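PDB 4OPW: uncharacterized protein from Parabacteroides merdae ATCC 43184, which is of unknown function but probably acts in cell adhesion, as a member of a putative auto-transporter adhesin head-domain family. Local coordinates for residues Q124-G129 against M141-L146. Numbering follows the deposited sequence.
Sequences QKVEVG and MVVNEL. With EDO (1,2-ethanediol), chain E.
Two successive coils of a parallel beta-solenoid (beta-helix), consistent with the pectate-lyase-like clan, meet where 124-129 runs alongside 141-146 in the same direction. The parallel ladder is short; Val126 is paired with Leu146, the two side chains lying on the same face. Its direct rung is the bond from Val126 N to Glu145 O, 3.0 Å long and nearly straight at 169°, with the N-H arriving in the carbonyl plane; Val126 also bonds through its backbone to Lys147, so its two bonds flank Leu146, as in a parallel bridge. Weaker CA-H...O contacts flank the rung: Lys125 CA approaches Glu145 O at 3.5 Å, and Leu146 CA lies 3.3 Å from Val126 O.

Around Asn144 the strand is interrupted, and a water fills in for a backbone rung. It lies 2.8 Å from Gln124 O, to which it can donate, and accepts from Glu145 N at 2.9 Å. Asn144 ND2 also bonds to Lys123 O, a second link to the preceding coil beside the break.

Inside the coil, branched Val126 and Leu146 suit a buried lining, and both reach Leu131. Val126 holds CG1 anti to the backbone N (chi1 177°), leaving CG2 to meet Val143 CG1 loosely at 4.4 Å.

On the outer side, long flexible charged chains suit a partly exposed surface. Lys125 and Glu145 both set CG anti to the backbone N, extend fully and cross obliquely, the carboxylate lying against the lysine methylenes. Their opposite charges probably attract, although Lys125 NZ stops 4.2 Å from Glu145 OE2, beyond salt-bridge distance. Farther along, Glu127 OE2 accepts a hydrogen bond from O1 of a 1,2-ethanediol, probably a crystallisation additive, at 3.1 Å.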
ATOM      1  N   GLN A 124       1.720   2.207 -12.126  1.00 19.47           N
ATOM      2  CA  GLN A 124       0.892   2.534 -13.298  1.00 19.97           C
ATOM      3  C   GLN A 124      -0.553   2.788 -12.877  1.00 22.69           C
ATOM      4  O   GLN A 124      -0.921   2.522 -11.726  1.00 23.21           O
ATOM      5  CB  GLN A 124       1.010   1.458 -14.376  1.00 21.56           C
ATOM      6  CG  GLN A 124       2.360   1.519 -15.109  1.00 33.22           C
ATOM      7  CD  GLN A 124       2.581   0.375 -16.068  1.00 56.01           C
ATOM      8  OE1 GLN A 124       3.507  -0.418 -15.917  1.00 61.60           O
ATOM      9  NE2 GLN A 124       1.768   0.279 -17.093  1.00 50.96           N
ATOM     10  N   LYS A 125      -1.359   3.372 -13.774  1.00 20.57           N
ATOM     11  CA  LYS A 125      -2.704   3.825 -13.436  1.00 20.68           C
ATOM     12  C   LYS A 125      -3.560   2.757 -12.728  1.00 23.36           C
ATOM     13  O   LYS A 125      -3.700   1.629 -13.196  1.00 22.37           O
ATOM     14  CB  LYS A 125      -3.444   4.383 -14.666  1.00 24.37           C
ATOM     15  CG  LYS A 125      -4.767   5.074 -14.331  1.00 31.94           C
ATOM     16  CD  LYS A 125      -5.435   5.637 -15.581  1.00 43.70           C
ATOM     17  CE  LYS A 125      -6.604   6.529 -15.242  1.00 53.04           C
ATOM     18  NZ  LYS A 125      -7.163   7.183 -16.453  1.00 61.70           N
ATOM     19  N   VAL A 126      -4.113   3.156 -11.587  1.00 20.93           N
ATOM     20  CA  VAL A 126      -5.054   2.370 -10.787  1.00 21.54           C
ATOM     21  C   VAL A 126      -6.454   2.923 -11.090  1.00 25.80           C
ATOM     22  O   VAL A 126      -6.720   4.097 -10.806  1.00 25.80           O
ATOM     23  CB  VAL A 126      -4.710   2.430  -9.276  1.00 25.57           C
ATOM     24  CG1 VAL A 126      -5.739   1.662  -8.435  1.00 26.20           C
ATOM     25  CG2 VAL A 126      -3.286   1.918  -9.009  1.00 25.08           C
ATOM     26  N   GLU A 127      -7.326   2.114 -11.708  1.00 22.00           N
ATOM     27  CA  GLU A 127      -8.689   2.559 -12.024  1.00 22.35           C
ATOM     28  C   GLU A 127      -9.658   1.588 -11.384  1.00 24.82           C
ATOM     29  O   GLU A 127      -9.867   0.493 -11.897  1.00 23.93           O
ATOM     30  CB  GLU A 127      -8.903   2.695 -13.543  1.00 24.24           C
ATOM     31  CG  GLU A 127     -10.296   3.190 -13.891  1.00 34.14           C
ATOM     32  CD  GLU A 127     -10.468   3.913 -15.210  1.00 55.57           C
ATOM     33  OE1 GLU A 127      -9.519   3.922 -16.029  1.00 44.61           O
ATOM     34  OE2 GLU A 127     -11.563   4.488 -15.412  1.00 44.77           O
ATOM     35  N   VAL A 128     -10.228   1.986 -10.241  1.00 21.47           N
ATOM     36  CA  VAL A 128     -11.115   1.133  -9.451  1.00 21.73           C
ATOM     37  C   VAL A 128     -12.318   1.908  -8.957  1.00 27.30           C
ATOM     38  O   VAL A 128     -12.279   3.129  -8.938  1.00 27.45           O
ATOM     39  CB  VAL A 128     -10.335   0.514  -8.240  1.00 23.30           C
ATOM     40  CG1 VAL A 128      -9.262  -0.478  -8.702  1.00 23.37           C
ATOM     41  CG2 VAL A 128      -9.741   1.594  -7.319  1.00 22.66           C
ATOM     42  N   GLY A 129     -13.372   1.201  -8.542  1.00 23.78           N
ATOM     43  CA  GLY A 129     -14.552   1.842  -7.978  1.00 23.56           C
ATOM     44  C   GLY A 129     -14.256   2.403  -6.597  1.00 24.98           C
ATOM     45  O   GLY A 129     -14.658   3.519  -6.277  1.00 24.12           O
HETATM   46  N   MSE A 141       3.677   4.458   1.153  1.00 18.17           N
HETATM   47  CA  MSE A 141       3.009   4.070  -0.069  1.00 18.11           C
HETATM   48  C   MSE A 141       3.115   5.171  -1.112  1.00 22.25           C
HETATM   49  O   MSE A 141       3.009   6.353  -0.778  1.00 22.19           O
HETATM   50  CB  MSE A 141       1.547   3.737   0.200  1.00 19.65           C
HETATM   51  CG  MSE A 141       0.923   2.955  -0.917  1.00 26.69           C
HETATM   52 SE   MSE A 141      -0.896   2.635  -0.328  0.75 32.03          SE
HETATM   53  CE  MSE A 141      -0.741   1.681   1.038  1.00 24.46           C
ATOM     54  N   VAL A 142       3.390   4.784  -2.365  1.00 17.28           N
ATOM     55  CA  VAL A 142       3.480   5.729  -3.477  1.00 18.20           C
ATOM     56  C   VAL A 142       2.552   5.236  -4.590  1.00 21.45           C
ATOM     57  O   VAL A 142       2.755   4.132  -5.115  1.00 20.44           O
ATOM     58  CB  VAL A 142       4.927   5.965  -4.004  1.00 22.41           C
ATOM     59  CG1 VAL A 142       4.935   7.012  -5.123  1.00 23.48           C
ATOM     60  CG2 VAL A 142       5.882   6.361  -2.870  1.00 22.66           C
ATOM     61  N   VAL A 143       1.569   6.062  -4.967  1.00 17.60           N
ATOM     62  CA  VAL A 143       0.618   5.757  -6.034  1.00 16.95           C
ATOM     63  C   VAL A 143       0.815   6.808  -7.117  1.00 20.91           C
ATOM     64  O   VAL A 143       0.540   7.990  -6.889  1.00 20.97           O
ATOM     65  CB  VAL A 143      -0.859   5.678  -5.527  1.00 19.36           C
ATOM     66  CG1 VAL A 143      -1.809   5.344  -6.675  1.00 18.42           C
ATOM     67  CG2 VAL A 143      -1.009   4.645  -4.385  1.00 18.90           C
ATOM     68  N   ASN A 144       1.331   6.395  -8.279  1.00 19.00           N
ATOM     69  CA  ASN A 144       1.645   7.335  -9.353  1.00 18.94           C
ATOM     70  C   ASN A 144       0.406   8.000  -9.966  1.00 22.75           C
ATOM     71  O   ASN A 144       0.458   9.191 -10.293  1.00 22.92           O
ATOM     72  CB  ASN A 144       2.464   6.655 -10.455  1.00 21.55           C
ATOM     73  CG  ASN A 144       3.920   6.430 -10.090  1.00 37.04           C
ATOM     74  OD1 ASN A 144       4.407   6.829  -9.020  1.00 30.75           O
ATOM     75  ND2 ASN A 144       4.657   5.805 -10.985  1.00 26.50           N
ATOM     76  N   GLU A 145      -0.681   7.249 -10.146  1.00 19.79           N
ATOM     77  CA  GLU A 145      -1.882   7.795 -10.788  1.00 19.84           C
ATOM     78  C   GLU A 145      -3.083   6.941 -10.425  1.00 25.26           C
ATOM     79  O   GLU A 145      -3.013   5.713 -10.556  1.00 24.02           O
ATOM     80  CB  GLU A 145      -1.699   7.834 -12.320  1.00 21.50           C
ATOM     81  CG  GLU A 145      -2.788   8.618 -13.036  1.00 30.15           C
ATOM     82  CD  GLU A 145      -2.789   8.547 -14.550  1.00 48.91           C
ATOM     83  OE1 GLU A 145      -1.931   7.843 -15.131  1.00 43.67           O
ATOM     84  OE2 GLU A 145      -3.662   9.205 -15.159  1.00 43.17           O
ATOM     85  N   LEU A 146      -4.176   7.584  -9.989  1.00 22.27           N
ATOM     86  CA  LEU A 146      -5.407   6.888  -9.622  1.00 21.77           C
ATOM     87  C   LEU A 146      -6.670   7.555 -10.203  1.00 25.16           C
ATOM     88  O   LEU A 146      -6.727   8.776 -10.397  1.00 23.37           O
ATOM     89  CB  LEU A 146      -5.534   6.760  -8.098  1.00 21.43           C
ATOM     90  CG  LEU A 146      -5.668   8.050  -7.245  1.00 24.71           C
ATOM     91  CD1 LEU A 146      -7.150   8.382  -6.968  1.00 24.04           C
ATOM     92  CD2 LEU A 146      -4.946   7.882  -5.905  1.00 25.06           C
TER
HETATM   93  C1  EDO E 303     -13.347   4.593 -12.242  1.00 67.33           C
HETATM   94  O1  EDO E 303     -13.863   5.211 -13.413  1.00 68.38           O
HETATM   95  C2  EDO E 303     -14.252   4.927 -11.045  1.00 66.59           C
HETATM   96  O2  EDO E 303     -14.387   6.338 -10.933  1.00 66.90           O
HETATM   97  O   HOH W   1      -0.491   4.407  -9.735  1.00 25.32           O